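Local coordinates for protein transcriptional regulator, LacI family (Corynebacterium glutamicum, PDB 3H5T) that activates transcription of the inositol phosphate synthase gene in an inositol-dependent manner by binding palindromic promoter motifs, and regulates other genes probably serving cell-wall and mycothiol synthesis, at residues L310-K324 and E346-A358. Sequence-based numbering, arbitrary orientation.
Sequences LARDLTTVIQPNKLK and ELETSFHPGSTVA
Strands 316-318 and 350-352 form an antiparallel pair, with 143° between their N-to-C directions, where the chain passes between the two subdomains of the effector domain, as in LacI relatives. Thr316 with His352 and Ile318 with Ser350 are hydrogen-bonded pairs, whereas Val317 faces Phe351 at a non-hydrogen-bonded position. His352 N meets Thr316 O at 2.8 Å, almost collinear with the carbonyl (C=O...N 178°). With CG anti to its backbone N (chi1 -175°), His352 brings its ring edge to Leu314, and ND1 donates to Leu314 O at 3.1 Å, the acceptor lying in the ring plane. Leu310 CG lies loosely over one ring face, 4.5 Å from His352 CE1. Beyond the strands, Asp313 O accepts from Ser355 N (2.8 Å) and Ser355 OG (3.0 Å), which approach from opposite faces of its carbonyl plane. Thr315 and Thr356 lie alongside each other, pointing opposite ways, and exchange two bonds: Thr315 N to Thr356 OG1 (3.0 Å) and Thr356 N to Thr315 OG1 (3.2 Å). Thr315 OG1 donates to Pro353 O (2.9 Å). Thr356 OG1 also bonds Leu300 O, and Thr315 pairs through its backbone with Gly302, linking strands 316-318 and 344-352 of one sheet to strand 299-302 of the other. Such adjacent subdomain crossings are characteristic of the periplasmic-binding-protein-like fold, as in LacI-family regulators.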
# COMPACT_ATOMS: atom_id res chain seq x y z
N LEU A 310 7.87 6.16 10.36
CA LEU A 310 8.35 7.52 10.57
C LEU A 310 8.48 7.94 12.04
O LEU A 310 9.33 8.75 12.38
CB LEU A 310 7.45 8.50 9.80
CG LEU A 310 7.83 8.67 8.32
CD1 LEU A 310 7.98 7.33 7.64
CD2 LEU A 310 6.78 9.51 7.62
N ALA A 311 7.64 7.39 12.91
CA ALA A 311 7.69 7.71 14.34
C ALA A 311 8.96 7.13 14.96
O ALA A 311 9.54 7.72 15.88
CB ALA A 311 6.47 7.15 15.05
N ARG A 312 9.38 5.96 14.48
CA ARG A 312 10.59 5.30 14.97
C ARG A 312 11.75 5.89 14.19
O ARG A 312 12.91 5.63 14.49
CB ARG A 312 10.52 3.79 14.70
CG ARG A 312 10.78 2.91 15.92
CD ARG A 312 12.15 2.23 15.92
NE ARG A 312 13.25 3.18 15.82
CZ ARG A 312 14.53 2.89 16.06
NH1 ARG A 312 14.87 1.66 16.42
NH2 ARG A 312 15.46 3.82 15.91
N ASP A 313 11.43 6.71 13.20
CA ASP A 313 12.43 7.31 12.34
C ASP A 313 13.27 6.20 11.74
O ASP A 313 14.50 6.20 11.82
CB ASP A 313 13.33 8.28 13.11
CG ASP A 313 14.21 9.10 12.19
OD1 ASP A 313 13.66 9.69 11.23
OD2 ASP A 313 15.43 9.17 12.41
N LEU A 314 12.59 5.24 11.14
CA LEU A 314 13.22 4.09 10.49
C LEU A 314 13.78 4.52 9.14
O LEU A 314 13.15 5.32 8.44
CB LEU A 314 12.16 3.00 10.26
CG LEU A 314 12.55 1.71 9.54
CD1 LEU A 314 13.27 0.83 10.53
CD2 LEU A 314 11.29 0.99 9.00
N THR A 315 14.95 4.02 8.78
CA THR A 315 15.51 4.35 7.48
C THR A 315 14.61 3.58 6.52
O THR A 315 14.43 2.37 6.69
CB THR A 315 16.95 3.84 7.34
OG1 THR A 315 17.76 4.43 8.36
CG2 THR A 315 17.50 4.21 5.98
N THR A 316 14.03 4.26 5.54
CA THR A 316 13.11 3.58 4.64
C THR A 316 12.77 4.39 3.37
O THR A 316 13.20 5.54 3.22
CB THR A 316 11.79 3.26 5.42
OG1 THR A 316 10.91 2.48 4.60
CG2 THR A 316 11.09 4.57 5.84
N VAL A 317 12.02 3.78 2.46
CA VAL A 317 11.61 4.42 1.21
C VAL A 317 10.17 4.90 1.37
O VAL A 317 9.26 4.09 1.60
CB VAL A 317 11.67 3.43 0.01
CG1 VAL A 317 11.17 4.09 -1.26
CG2 VAL A 317 13.09 2.92 -0.18
N ILE A 318 9.93 6.20 1.27
CA ILE A 318 8.57 6.69 1.43
C ILE A 318 7.78 6.56 0.13
O ILE A 318 8.20 7.03 -0.92
CB ILE A 318 8.52 8.15 1.91
CG1 ILE A 318 9.25 8.26 3.26
CG2 ILE A 318 7.05 8.60 2.04
CD1 ILE A 318 9.08 9.59 3.94
N GLN A 319 6.64 5.91 0.24
CA GLN A 319 5.75 5.69 -0.88
C GLN A 319 4.40 6.34 -0.56
O GLN A 319 3.80 6.10 0.49
CB GLN A 319 5.60 4.18 -1.10
CG GLN A 319 4.52 3.78 -2.06
CD GLN A 319 4.47 2.28 -2.27
OE1 GLN A 319 4.66 1.50 -1.33
NE2 GLN A 319 4.21 1.87 -3.51
N PRO A 320 3.90 7.19 -1.47
CA PRO A 320 2.62 7.86 -1.25
C PRO A 320 1.43 6.92 -1.45
O PRO A 320 0.75 6.98 -2.48
CB PRO A 320 2.66 8.98 -2.28
CG PRO A 320 3.36 8.32 -3.44
CD PRO A 320 4.49 7.57 -2.77
N ASN A 321 1.19 6.05 -0.47
CA ASN A 321 0.10 5.09 -0.56
C ASN A 321 -1.31 5.64 -0.60
O ASN A 321 -2.18 5.06 -1.26
CB ASN A 321 0.20 4.05 0.56
CG ASN A 321 1.29 3.05 0.32
OD1 ASN A 321 1.47 2.58 -0.81
ND2 ASN A 321 2.04 2.70 1.36
N LYS A 322 -1.57 6.74 0.10
CA LYS A 322 -2.92 7.28 0.06
C LYS A 322 -3.18 7.85 -1.33
O LYS A 322 -4.28 7.71 -1.87
CB LYS A 322 -3.11 8.36 1.14
CG LYS A 322 -4.52 8.92 1.21
CD LYS A 322 -4.70 9.70 2.50
CE LYS A 322 -6.16 9.94 2.84
NZ LYS A 322 -6.78 11.08 2.11
N LEU A 323 -2.17 8.49 -1.91
CA LEU A 323 -2.31 9.08 -3.23
C LEU A 323 -2.49 7.96 -4.26
O LEU A 323 -3.28 8.10 -5.21
CB LEU A 323 -1.07 9.91 -3.58
CG LEU A 323 -1.10 10.66 -4.92
CD1 LEU A 323 -2.15 11.75 -4.86
CD2 LEU A 323 0.27 11.27 -5.24
N LYS A 324 -1.78 6.86 -4.05
CA LYS A 324 -1.86 5.71 -4.96
C LYS A 324 -3.28 5.17 -4.98
O LYS A 324 -3.79 4.77 -6.02
CB LYS A 324 -0.90 4.61 -4.52
CG LYS A 324 -0.88 3.42 -5.45
CD LYS A 324 0.08 2.36 -4.97
CE LYS A 324 -0.36 1.79 -3.63
NZ LYS A 324 0.65 0.84 -3.07
N GLU A 346 3.51 6.27 -13.09
CA GLU A 346 4.59 5.93 -12.17
C GLU A 346 4.55 6.84 -10.96
O GLU A 346 4.70 8.05 -11.10
CB GLU A 346 5.95 6.08 -12.86
CG GLU A 346 7.12 5.63 -11.99
CD GLU A 346 8.47 5.93 -12.63
OE1 GLU A 346 8.60 5.76 -13.86
OE2 GLU A 346 9.40 6.33 -11.89
N LEU A 347 4.34 6.27 -9.78
CA LEU A 347 4.32 7.08 -8.58
C LEU A 347 5.75 7.30 -8.11
O LEU A 347 6.58 6.39 -8.16
CB LEU A 347 3.53 6.39 -7.46
CG LEU A 347 2.00 6.34 -7.62
CD1 LEU A 347 1.40 5.88 -6.31
CD2 LEU A 347 1.46 7.72 -7.97
N GLU A 348 6.05 8.52 -7.68
CA GLU A 348 7.38 8.83 -7.20
C GLU A 348 7.49 8.49 -5.73
O GLU A 348 6.52 8.58 -4.99
CB GLU A 348 7.71 10.31 -7.43
CG GLU A 348 8.83 10.83 -6.53
CD GLU A 348 9.47 12.11 -7.04
OE1 GLU A 348 10.20 12.04 -8.06
OE2 GLU A 348 9.26 13.18 -6.43
N THR A 349 8.69 8.09 -5.32
CA THR A 349 8.97 7.77 -3.93
C THR A 349 10.10 8.69 -3.50
O THR A 349 10.70 9.37 -4.33
CB THR A 349 9.46 6.31 -3.76
OG1 THR A 349 10.77 6.18 -4.34
CG2 THR A 349 8.50 5.34 -4.45
N SER A 350 10.40 8.73 -2.21
CA SER A 350 11.48 9.56 -1.72
C SER A 350 12.14 8.83 -0.56
O SER A 350 11.45 8.30 0.31
CB SER A 350 10.96 10.92 -1.26
OG SER A 350 10.01 10.77 -0.22
N PHE A 351 13.46 8.79 -0.55
CA PHE A 351 14.18 8.11 0.50
C PHE A 351 14.10 8.89 1.81
O PHE A 351 14.06 10.11 1.81
CB PHE A 351 15.65 7.93 0.09
CG PHE A 351 16.44 7.06 1.03
CD1 PHE A 351 15.99 5.78 1.36
CD2 PHE A 351 17.62 7.53 1.59
CE1 PHE A 351 16.71 4.98 2.24
CE2 PHE A 351 18.35 6.73 2.48
CZ PHE A 351 17.89 5.45 2.81
N HIS A 352 14.07 8.16 2.92
CA HIS A 352 14.00 8.76 4.25
C HIS A 352 15.24 8.29 5.02
O HIS A 352 15.23 7.22 5.64
CB HIS A 352 12.72 8.29 4.95
CG HIS A 352 12.49 8.94 6.27
ND1 HIS A 352 12.59 8.25 7.46
CD2 HIS A 352 12.13 10.20 6.60
CE1 HIS A 352 12.30 9.06 8.47
NE2 HIS A 352 12.02 10.25 7.97
N PRO A 353 16.33 9.09 5.00
CA PRO A 353 17.58 8.76 5.69
C PRO A 353 17.38 8.07 7.03
O PRO A 353 18.09 7.12 7.35
CB PRO A 353 18.26 10.12 5.81
CG PRO A 353 17.87 10.77 4.52
CD PRO A 353 16.39 10.45 4.42
N GLY A 354 16.43 8.56 7.81
CA GLY A 354 16.13 7.95 9.10
C GLY A 354 17.26 7.85 10.10
O GLY A 354 18.26 8.57 10.00
N SER A 355 17.12 6.94 11.06
CA SER A 355 18.12 6.76 12.10
C SER A 355 18.45 5.30 12.43
O SER A 355 18.58 4.95 13.60
CB SER A 355 17.66 7.45 13.37
OG SER A 355 16.52 6.80 13.89
N THR A 356 18.59 4.47 11.41
CA THR A 356 18.95 3.07 11.60
C THR A 356 20.10 2.81 10.63
O THR A 356 20.24 1.72 10.06
CB THR A 356 17.73 2.11 11.33
OG1 THR A 356 17.10 2.45 10.09
CG2 THR A 356 16.70 2.23 12.45
N VAL A 357 20.93 3.84 10.46
CA VAL A 357 22.10 3.87 9.58
C VAL A 357 23.34 3.24 10.24
O VAL A 357 23.49 2.02 10.25
CB VAL A 357 22.41 5.34 9.15
CG1 VAL A 357 22.53 6.23 10.38
CG2 VAL A 357 23.67 5.42 8.30
N ALA A 358 24.24 4.07 10.77
CA ALA A 358 25.45 3.60 11.44
C ALA A 358 26.36 2.74 10.57
O ALA A 358 26.37 1.51 10.76
CB ALA A 358 25.08 2.84 12.71